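Local coordinates for protein class I phosphodiesterase PDEB1 (Leishmania major, PDB 2R8Q) that belongs to the class I phosphodiesterases, with an all-helical catalytic domain of the HD superfamily that holds a zinc ion and a magnesium ion, at residues A[30-33]-A[34-38]; A[44-47]-A[48-51]; A[134-137]-A[138-141]; A[173-176]-A[177-181]; A[281-285]-A[286-290]. All blocks are in the same frame, centred on the assembly; numbering follows the deposited sequence.

Five short-range contacts sample this helical domain from its surface to its metal centre. Contact 3 holds the metal site: its H140 and D141 bind the zinc ion, and D141 reaches the magnesium ion as well. Contact 4 touches it directly, H176 CD2 lying 3.0 Å from H140 O, while the side chain of E173 comes to about 4 Å from the magnesium ion. Contacts 1 and 2 form a second pair, joined where the Y36 side chain packs on E47, V48 and K51; their centres are 11 Å apart. In contact 2 the side chain of F46 is about 10 Å from the bound 3-isobutyl-1-methylxanthine. Contact 5 stands apart, its centre about 27 Å from that of contact 4.

Contact 1: A[30-33]-A[34-38]; sequences IDFG and GAYDF
The ring of F32 receives the edge of F38 in a T-shaped (edge-to-face) pair. Its centroids are 4.9 Å apart and its planes 85° to each other. F38 CZ leads, sitting over the middle of the F32 ring, 3.7 Å from F32 CG. F32 CG lies beside its backbone N (chi1 -64°), which turns this face toward F38. On the opposite face of F32 lies CG2 of I30, displaced toward the rim, sandwiching the ring between a methyl group and an aromatic edge. Y36 adds a looser apolar touch, its CD1 being 4.1 Å from F32 CD2.

F32-A35 form a beta turn that brings these rings together, closed by a weak bond from A35 N to F32 O at 3.3 Å. G33 N makes another weak one to D31 OD1 within 30-33. A water accepts from Y36 N at 3.1 Å and donates weakly to G33 O, bridging the turn. G33 takes a positive phi of 70°, which lets the chain reverse.

F32 and F38 both rest on V62 of helix 55-68, and F38 forms a further edge-to-face pair with F43. With its backbone bond weak, this loop probably owes its shape largely to the aromatic cluster.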
# COMPACT_ATOMS: atom_id res chain seq x y z
N ILE A 30 11.38 -3.67 32.81
CA ILE A 30 11.50 -2.25 33.12
C ILE A 30 10.75 -1.91 34.40
O ILE A 30 9.54 -2.15 34.51
CB ILE A 30 10.94 -1.37 31.97
CG1 ILE A 30 11.78 -1.56 30.70
CG2 ILE A 30 10.94 0.10 32.40
CD1 ILE A 30 13.21 -1.04 30.80
N ASP A 31 11.46 -1.34 35.37
CA ASP A 31 10.85 -0.96 36.64
C ASP A 31 10.66 0.55 36.74
O ASP A 31 11.63 1.30 36.82
CB ASP A 31 11.71 -1.48 37.80
CG ASP A 31 11.18 -1.04 39.15
OD1 ASP A 31 9.95 -0.99 39.33
OD2 ASP A 31 12.01 -0.75 40.04
N PHE A 32 9.41 0.98 36.73
CA PHE A 32 9.09 2.40 36.82
C PHE A 32 8.90 2.80 38.28
O PHE A 32 9.02 3.97 38.63
CB PHE A 32 7.81 2.73 36.06
CG PHE A 32 7.91 2.51 34.58
CD1 PHE A 32 7.18 1.50 33.97
CD2 PHE A 32 8.71 3.34 33.80
CE1 PHE A 32 7.26 1.30 32.60
CE2 PHE A 32 8.79 3.15 32.42
CZ PHE A 32 8.06 2.13 31.82
N GLY A 33 8.59 1.81 39.11
CA GLY A 33 8.34 2.08 40.51
C GLY A 33 7.02 2.82 40.58
O GLY A 33 6.00 2.34 40.10
N GLY A 34 7.05 4.01 41.18
CA GLY A 34 5.85 4.81 41.29
C GLY A 34 6.24 6.24 40.97
O GLY A 34 5.59 7.19 41.40
N ALA A 35 7.31 6.37 40.20
CA ALA A 35 7.85 7.67 39.82
C ALA A 35 7.07 8.36 38.71
O ALA A 35 7.27 9.55 38.47
CB ALA A 35 9.31 7.52 39.41
N TYR A 36 6.18 7.63 38.04
CA TYR A 36 5.41 8.23 36.96
C TYR A 36 3.93 7.90 36.97
O TYR A 36 3.51 6.84 37.44
CB TYR A 36 5.97 7.78 35.60
CG TYR A 36 7.46 7.93 35.44
CD1 TYR A 36 8.33 6.90 35.82
CD2 TYR A 36 8.02 9.10 34.93
CE1 TYR A 36 9.71 7.04 35.69
CE2 TYR A 36 9.39 9.25 34.79
CZ TYR A 36 10.23 8.22 35.17
OH TYR A 36 11.59 8.37 35.03
N ASP A 37 3.13 8.83 36.45
CA ASP A 37 1.69 8.64 36.33
C ASP A 37 1.43 8.78 34.84
O ASP A 37 1.32 9.88 34.32
CB ASP A 37 0.93 9.73 37.09
CG ASP A 37 -0.58 9.58 36.95
OD1 ASP A 37 -1.02 8.65 36.24
OD2 ASP A 37 -1.32 10.38 37.55
N PHE A 38 1.33 7.64 34.16
CA PHE A 38 1.11 7.64 32.72
C PHE A 38 -0.25 8.21 32.30
O PHE A 38 -0.47 8.45 31.12
CB PHE A 38 1.28 6.22 32.18
CG PHE A 38 2.63 5.62 32.47
CD1 PHE A 38 2.77 4.26 32.71
CD2 PHE A 38 3.78 6.42 32.50
CE1 PHE A 38 4.01 3.70 32.98
CE2 PHE A 38 5.03 5.87 32.78
CZ PHE A 38 5.15 4.50 33.02
O HOH W 1 5.49 4.65 37.78

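Contact 2: A[44-47]-A[48-51]; sequences NLFE and VREK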
# COMPACT_ATOMS: atom_id res chain seq x y z
N ASN A 44 6.11 13.30 31.48
CA ASN A 44 7.15 13.75 30.56
C ASN A 44 7.94 12.56 30.00
O ASN A 44 8.80 12.00 30.68
CB ASN A 44 8.10 14.71 31.29
CG ASN A 44 9.17 15.28 30.38
OD1 ASN A 44 9.26 14.94 29.21
ND2 ASN A 44 10.01 16.15 30.94
N LEU A 45 7.64 12.19 28.76
CA LEU A 45 8.32 11.06 28.13
C LEU A 45 9.82 11.28 27.98
O LEU A 45 10.58 10.31 27.94
CB LEU A 45 7.69 10.76 26.76
CG LEU A 45 8.23 9.56 25.98
CD1 LEU A 45 8.07 8.27 26.79
CD2 LEU A 45 7.48 9.44 24.66
N PHE A 46 10.26 12.53 27.90
CA PHE A 46 11.70 12.78 27.77
C PHE A 46 12.44 12.37 29.03
O PHE A 46 13.60 11.96 28.96
CB PHE A 46 11.98 14.26 27.46
CG PHE A 46 11.63 14.66 26.06
CD1 PHE A 46 10.44 15.34 25.80
CD2 PHE A 46 12.48 14.35 25.00
CE1 PHE A 46 10.10 15.70 24.50
CE2 PHE A 46 12.15 14.71 23.70
CZ PHE A 46 10.96 15.38 23.44
N GLU A 47 11.77 12.47 30.17
CA GLU A 47 12.39 12.09 31.44
C GLU A 47 12.67 10.59 31.41
O GLU A 47 13.76 10.14 31.78
CB GLU A 47 11.46 12.41 32.61
CG GLU A 47 12.12 12.29 33.97
CD GLU A 47 11.13 12.38 35.10
OE1 GLU A 47 10.21 13.22 35.02
OE2 GLU A 47 11.27 11.62 36.08
N VAL A 48 11.69 9.82 30.96
CA VAL A 48 11.84 8.37 30.85
C VAL A 48 12.95 8.01 29.87
O VAL A 48 13.75 7.12 30.13
CB VAL A 48 10.52 7.70 30.38
CG1 VAL A 48 10.75 6.23 30.08
CG2 VAL A 48 9.45 7.86 31.44
N ARG A 49 12.99 8.71 28.74
CA ARG A 49 14.00 8.45 27.72
C ARG A 49 15.42 8.72 28.22
O ARG A 49 16.34 7.95 27.96
CB ARG A 49 13.73 9.30 26.48
CG ARG A 49 12.49 8.87 25.72
CD ARG A 49 12.15 9.86 24.62
NE ARG A 49 13.18 9.93 23.58
CZ ARG A 49 13.10 10.72 22.51
NH1 ARG A 49 12.04 11.50 22.35
NH2 ARG A 49 14.07 10.72 21.61
N GLU A 50 15.58 9.82 28.94
CA GLU A 50 16.89 10.20 29.45
C GLU A 50 17.42 9.29 30.55
O GLU A 50 18.62 9.02 30.61
CB GLU A 50 16.85 11.65 29.96
CG GLU A 50 18.19 12.15 30.48
CD GLU A 50 18.11 13.58 30.99
OE1 GLU A 50 17.33 13.83 31.95
OE2 GLU A 50 18.82 14.45 30.44
N LYS A 51 16.53 8.80 31.40
CA LYS A 51 16.95 7.98 32.53
C LYS A 51 17.15 6.48 32.33
O LYS A 51 18.03 5.89 32.96
CB LYS A 51 15.99 8.22 33.70
CG LYS A 51 15.96 9.69 34.12
CD LYS A 51 15.04 9.94 35.31
CE LYS A 51 15.05 11.41 35.69
NZ LYS A 51 14.22 11.69 36.90
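E47 and K51, one helical turn apart, form a salt bridge in which NZ stands 3.1 Å from OE2. The lysine nitrogen comes from above the carboxylate plane, 44° out of it. Both side chains are extended beyond CG, but they start differently: E47 CG is anti to its own backbone N (chi1 -169°), whereas K51 CG lies beside its N (chi1 -59°). The lysine can thus lean back along the helix, its CE packing 3.5 Å from E47 CG before the charges meet.

At the start of the helix N44 is the N-cap, and its OD1 accepts from F46 N at 2.9 Å. The successive bonds R49 N to L45 O, E50 N to F46 O and K51 N to E47 O then set the regular turn.

F46 and R49 run side by side in the same direction, the guanidinium and ring planes close to parallel. NH1 of R49 reaches 3.5 Å from F46 CE2, while the arginine also makes a cation-pi contact with Y103 of helix 102-118. L45 packs more loosely, with CG 4.2 Å from R49 CD, and itself touches Y103 and V106; F46 meets W268 edge to face. The chemistry is divided round this short helix: a capped first turn, an ion pair beside Y36, and an arginine whose positive charge is probably eased by Y103, with F46 as a packing neighbour.

Contact 3: A[134-137]-A[138-141]; sequences LVTA and LVHD. With ZN (zinc ion), chain C; MG (magnesium ion), chain D.
H140 turns its ring back toward A137 and gives ND1-H to A137 O in a bond of 2.7 Å that is nearly straight, at 174°. The carbonyl oxygen lies in the imidazole plane, only 1° out of it. This leaves NE2 to bind the zinc ion at 2.2 Å: a backbone carbonyl in the second shell fixes the rotation of a first-shell ligand. The first torsion of H140 is unusual (chi1 95°), and these two links probably account for its orientation.

The helical side of the contact is closely packed. T136 O accepts from V139 N at 3.0 Å and, weakly, from H140 N, as the helix tightens near its end. CG2 of V139 presses to 3.3 Å from the same oxygen.

The metal side is looser, filled by coordinated waters. D141 bridges the metals, with OD2 2.1 Å from the zinc ion and OD1 2.2 Å from the magnesium ion. One water is shared by both ions; another completes the modelled waters on zinc and three more surround magnesium. H104 and D254 supply the remaining zinc ligands of this His/Asp site, characteristic of the HD superfamily.

Around this junction the helices close in. V135, L138 and V139 lean on F86 of helix 80-92, A137 and H140 face helix 102-118, T136 packs on helix 197-212, and L138 meets V63 and L67 of helix 55-68.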
# COMPACT_ATOMS: atom_id res chain seq x y z
N LEU A 134 -6.92 4.57 20.93
CA LEU A 134 -5.62 4.41 21.58
C LEU A 134 -4.70 3.48 20.79
O LEU A 134 -3.50 3.74 20.68
CB LEU A 134 -5.81 3.90 23.01
CG LEU A 134 -6.49 4.93 23.92
CD1 LEU A 134 -6.88 4.28 25.25
CD2 LEU A 134 -5.56 6.11 24.15
N VAL A 135 -5.26 2.41 20.24
CA VAL A 135 -4.49 1.46 19.44
C VAL A 135 -4.02 2.16 18.17
O VAL A 135 -2.87 2.01 17.76
CB VAL A 135 -5.36 0.24 19.06
CG1 VAL A 135 -4.68 -0.58 17.96
CG2 VAL A 135 -5.59 -0.62 20.30
N THR A 136 -4.91 2.93 17.56
CA THR A 136 -4.59 3.65 16.33
C THR A 136 -3.40 4.59 16.50
O THR A 136 -2.59 4.75 15.59
CB THR A 136 -5.81 4.44 15.83
OG1 THR A 136 -6.88 3.53 15.55
CG2 THR A 136 -5.48 5.21 14.56
N ALA A 137 -3.30 5.21 17.67
CA ALA A 137 -2.18 6.12 17.91
C ALA A 137 -0.84 5.44 17.63
O ALA A 137 0.07 6.05 17.08
CB ALA A 137 -2.23 6.63 19.35
N LEU A 138 -0.72 4.16 17.99
CA LEU A 138 0.53 3.44 17.80
C LEU A 138 0.89 3.09 16.36
O LEU A 138 2.06 2.87 16.05
CB LEU A 138 0.53 2.16 18.66
CG LEU A 138 0.42 2.39 20.17
CD1 LEU A 138 0.28 1.06 20.89
CD2 LEU A 138 1.64 3.15 20.66
N VAL A 139 -0.10 3.05 15.47
CA VAL A 139 0.15 2.70 14.08
C VAL A 139 0.06 3.89 13.13
O VAL A 139 0.41 3.77 11.96
CB VAL A 139 -0.87 1.66 13.55
CG1 VAL A 139 -0.92 0.44 14.46
CG2 VAL A 139 -2.25 2.30 13.43
N HIS A 140 -0.36 5.05 13.64
CA HIS A 140 -0.59 6.19 12.77
C HIS A 140 0.55 6.80 11.95
O HIS A 140 0.28 7.55 11.01
CB HIS A 140 -1.35 7.30 13.53
CG HIS A 140 -0.47 8.35 14.14
ND1 HIS A 140 0.16 8.18 15.35
CD2 HIS A 140 -0.13 9.58 13.69
CE1 HIS A 140 0.86 9.27 15.63
NE2 HIS A 140 0.70 10.13 14.64
N ASP A 141 1.80 6.47 12.26
CA ASP A 141 2.94 6.99 11.51
C ASP A 141 3.93 5.89 11.09
O ASP A 141 5.08 6.17 10.76
CB ASP A 141 3.71 8.05 12.32
CG ASP A 141 3.17 9.44 12.11
OD1 ASP A 141 2.77 9.75 10.97
OD2 ASP A 141 3.16 10.23 13.08
ZN ZN C . 1.99 11.80 13.92
MG MG D . 1.63 11.42 10.20
O HOH W 2 0.93 12.26 12.10
O HOH W 3 3.07 13.66 13.12
O HOH W 4 2.33 10.76 8.20
O HOH W 5 0.29 12.79 9.13
O HOH W 6 3.25 12.93 10.15

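Contact 4: A[173-176]-A[177-181]; sequences EVHH and CSLAI
H175 lays one face of its imidazole over the side chain of L179, one turn further along helix 171-184. CD1 makes the nearest approach, 3.7 Å from H175 NE2, and CG lies above the same face, displaced toward the rim. The two side chains meet at a slant. With H175 CG anti to its backbone N (chi1 -178°), the ring swings toward the next turn instead of back along the helix. Its NE2 is bonded to OD2 of D143, which holds the ring beside the leucine, and L179 also touches D143.

Beneath this pair run the regular helix bonds. S178 N donates to V174 O at 2.9 Å, and S178 OG lies 3.1 Å from the same V174 O. A180 N reaches H176 O, also at 2.9 Å.

The helix presents different chemistry round its circumference. ND1 of H176 bonds to L142 O beside the metal-binding D141, and OE1 of E173 bonds to ND2 of N149. Across the dimer interface V174 packs on S166 of the second subunit, while C177 and S178 meet L162 of that subunit. One continuous helix thus carries two histidines tied to the loop following the metal ligands and a surface of small and aliphatic side chains that meets the partner chain. The imidazole of H175 is hydrogen-bonded through NE2 to the D143 carboxylate while L179 carbon lies over one face.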
# COMPACT_ATOMS: atom_id res chain seq x y z
N GLU A 173 0.00 8.60 4.81
CA GLU A 173 -1.10 8.04 5.58
C GLU A 173 -1.67 6.72 5.05
O GLU A 173 -2.00 5.83 5.83
CB GLU A 173 -2.20 9.10 5.74
CG GLU A 173 -1.78 10.32 6.58
CD GLU A 173 -0.81 11.25 5.86
OE1 GLU A 173 -0.80 11.25 4.61
OE2 GLU A 173 -0.07 11.99 6.54
N VAL A 174 -1.76 6.56 3.73
CA VAL A 174 -2.26 5.30 3.19
C VAL A 174 -1.22 4.22 3.50
O VAL A 174 -1.57 3.09 3.83
CB VAL A 174 -2.50 5.39 1.67
CG1 VAL A 174 -2.83 4.01 1.10
CG2 VAL A 174 -3.64 6.36 1.39
N HIS A 175 0.06 4.59 3.41
CA HIS A 175 1.15 3.66 3.70
C HIS A 175 1.07 3.20 5.15
O HIS A 175 1.22 2.01 5.44
CB HIS A 175 2.50 4.35 3.45
CG HIS A 175 3.70 3.47 3.67
ND1 HIS A 175 3.95 2.34 2.92
CD2 HIS A 175 4.72 3.57 4.55
CE1 HIS A 175 5.08 1.79 3.32
NE2 HIS A 175 5.57 2.52 4.31
N HIS A 176 0.82 4.13 6.08
CA HIS A 176 0.73 3.74 7.49
C HIS A 176 -0.42 2.75 7.69
O HIS A 176 -0.30 1.79 8.46
CB HIS A 176 0.50 4.96 8.39
CG HIS A 176 1.47 6.09 8.19
ND1 HIS A 176 2.83 5.90 8.07
CD2 HIS A 176 1.27 7.43 8.14
CE1 HIS A 176 3.43 7.07 7.97
NE2 HIS A 176 2.51 8.02 8.01
N CYS A 177 -1.54 2.99 7.01
CA CYS A 177 -2.70 2.10 7.12
C CYS A 177 -2.35 0.71 6.60
O CYS A 177 -2.72 -0.30 7.21
CB CYS A 177 -3.88 2.64 6.32
SG CYS A 177 -4.70 4.07 7.06
N SER A 178 -1.65 0.66 5.48
CA SER A 178 -1.26 -0.62 4.89
C SER A 178 -0.40 -1.44 5.84
O SER A 178 -0.57 -2.66 5.94
CB SER A 178 -0.50 -0.38 3.58
OG SER A 178 -1.31 0.29 2.64
N LEU A 179 0.51 -0.78 6.54
CA LEU A 179 1.37 -1.49 7.49
C LEU A 179 0.59 -1.89 8.74
O LEU A 179 0.89 -2.91 9.36
CB LEU A 179 2.59 -0.65 7.85
CG LEU A 179 3.60 -0.51 6.71
CD1 LEU A 179 4.74 0.38 7.15
CD2 LEU A 179 4.13 -1.89 6.33
N ALA A 180 -0.39 -1.08 9.12
CA ALA A 180 -1.20 -1.41 10.29
C ALA A 180 -1.93 -2.72 10.00
O ALA A 180 -1.99 -3.61 10.85
CB ALA A 180 -2.20 -0.30 10.57
N ILE A 181 -2.48 -2.82 8.80
CA ILE A 181 -3.20 -4.02 8.37
C ILE A 181 -2.27 -5.23 8.39
O ILE A 181 -2.67 -6.31 8.82
CB ILE A 181 -3.80 -3.82 6.96
CG1 ILE A 181 -4.95 -2.81 7.04
CG2 ILE A 181 -4.28 -5.16 6.38
CD1 ILE A 181 -5.49 -2.34 5.69

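Contact 5: A[281-285]-A[286-290]; sequences DMEKE and KGVEV
E283 meets the two valines of the chain that turns back after helix 262-285. Its CB touches both, 3.5 Å from V288 CG2 and 3.7 Å from V290 CG2. V288 CG2 lies between its own backbone N and carbonyl carbon (chi1 -63°), which faces it to E283 CB. CG stays 3.9 Å from the same methyl, the two side chains crossing at about a right angle. Beyond it CD passes E289 O at 3.8 Å, and OE1 comes to 3.6 Å from E289 O. At the tip, OE2 is bonded to NE2 of Q279 in the same helix.

The backbone explains why the valines lie there. G287 has a positive phi of 69° and ends the helix in a Schellman motif: V288 N donates to E283 O at 3.0 Å and a nearly straight 170°, while G287 N bonds weakly to K284 O. V290 also packs through CG2 against K284 CG, 3.6 Å away.

M282, E283 and K286 touch F151 of helix 149-154, placing the turn against a neighbouring helix. Apolar carbons of charged residues and two valines thus pack against the C-terminal turn, while E283 is hydrogen-bonded to Q279 and K284 is paired in charge with D295.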
# COMPACT_ATOMS: atom_id res chain seq x y z
N ASP A 281 17.94 19.26 3.74
CA ASP A 281 19.25 18.85 3.25
C ASP A 281 19.08 17.88 2.08
O ASP A 281 19.81 17.95 1.09
CB ASP A 281 20.07 18.18 4.35
CG ASP A 281 20.46 19.14 5.46
OD1 ASP A 281 20.49 20.37 5.21
OD2 ASP A 281 20.74 18.67 6.58
N MET A 282 18.12 16.97 2.20
CA MET A 282 17.87 16.00 1.14
C MET A 282 17.31 16.68 -0.10
O MET A 282 17.62 16.27 -1.23
CB MET A 282 16.90 14.91 1.61
CG MET A 282 17.51 13.94 2.60
SD MET A 282 16.37 12.62 3.06
CE MET A 282 15.58 13.34 4.47
N GLU A 283 16.50 17.71 0.09
CA GLU A 283 15.92 18.43 -1.04
C GLU A 283 17.02 19.18 -1.79
O GLU A 283 16.99 19.27 -3.02
CB GLU A 283 14.83 19.39 -0.56
CG GLU A 283 13.65 18.65 0.07
CD GLU A 283 12.57 19.58 0.59
OE1 GLU A 283 12.93 20.62 1.19
OE2 GLU A 283 11.38 19.26 0.41
N LYS A 284 17.99 19.71 -1.05
CA LYS A 284 19.09 20.43 -1.68
C LYS A 284 19.92 19.45 -2.50
O LYS A 284 20.43 19.79 -3.57
CB LYS A 284 19.98 21.09 -0.62
CG LYS A 284 19.28 22.19 0.16
CD LYS A 284 20.21 22.82 1.18
CE LYS A 284 19.47 23.86 2.02
NZ LYS A 284 20.38 24.51 3.00
N GLU A 285 20.04 18.22 -2.01
CA GLU A 285 20.81 17.20 -2.70
C GLU A 285 20.09 16.72 -3.96
O GLU A 285 20.73 16.23 -4.89
CB GLU A 285 21.08 16.02 -1.77
CG GLU A 285 21.97 16.37 -0.59
CD GLU A 285 22.28 15.16 0.28
OE1 GLU A 285 22.87 14.19 -0.24
OE2 GLU A 285 21.95 15.20 1.48
N LYS A 286 18.77 16.85 -3.98
CA LYS A 286 17.99 16.43 -5.13
C LYS A 286 17.66 17.59 -6.08
O LYS A 286 16.97 17.41 -7.09
CB LYS A 286 16.71 15.72 -4.67
CG LYS A 286 17.01 14.44 -3.89
CD LYS A 286 15.76 13.66 -3.54
CE LYS A 286 16.15 12.34 -2.88
NZ LYS A 286 14.97 11.49 -2.54
N GLY A 287 18.16 18.77 -5.75
CA GLY A 287 17.93 19.94 -6.59
C GLY A 287 16.52 20.49 -6.64
O GLY A 287 16.11 21.04 -7.66
N VAL A 288 15.77 20.35 -5.55
CA VAL A 288 14.41 20.87 -5.52
C VAL A 288 14.29 22.01 -4.52
O VAL A 288 15.18 22.23 -3.71
CB VAL A 288 13.38 19.77 -5.18
CG1 VAL A 288 13.40 18.70 -6.26
CG2 VAL A 288 13.69 19.17 -3.82
N GLU A 289 13.17 22.72 -4.59
CA GLU A 289 12.90 23.86 -3.71
C GLU A 289 12.88 23.49 -2.23
O GLU A 289 12.33 22.46 -1.84
CB GLU A 289 11.57 24.50 -4.09
CG GLU A 289 11.12 25.61 -3.15
CD GLU A 289 9.77 26.19 -3.53
OE1 GLU A 289 9.66 26.78 -4.63
OE2 GLU A 289 8.82 26.04 -2.74
N VAL A 290 13.48 24.35 -1.42
CA VAL A 290 13.53 24.15 0.03
C VAL A 290 12.83 25.34 0.69
O VAL A 290 13.26 26.48 0.51
CB VAL A 290 14.98 24.09 0.55
CG1 VAL A 290 14.99 23.87 2.05
CG2 VAL A 290 15.74 22.98 -0.15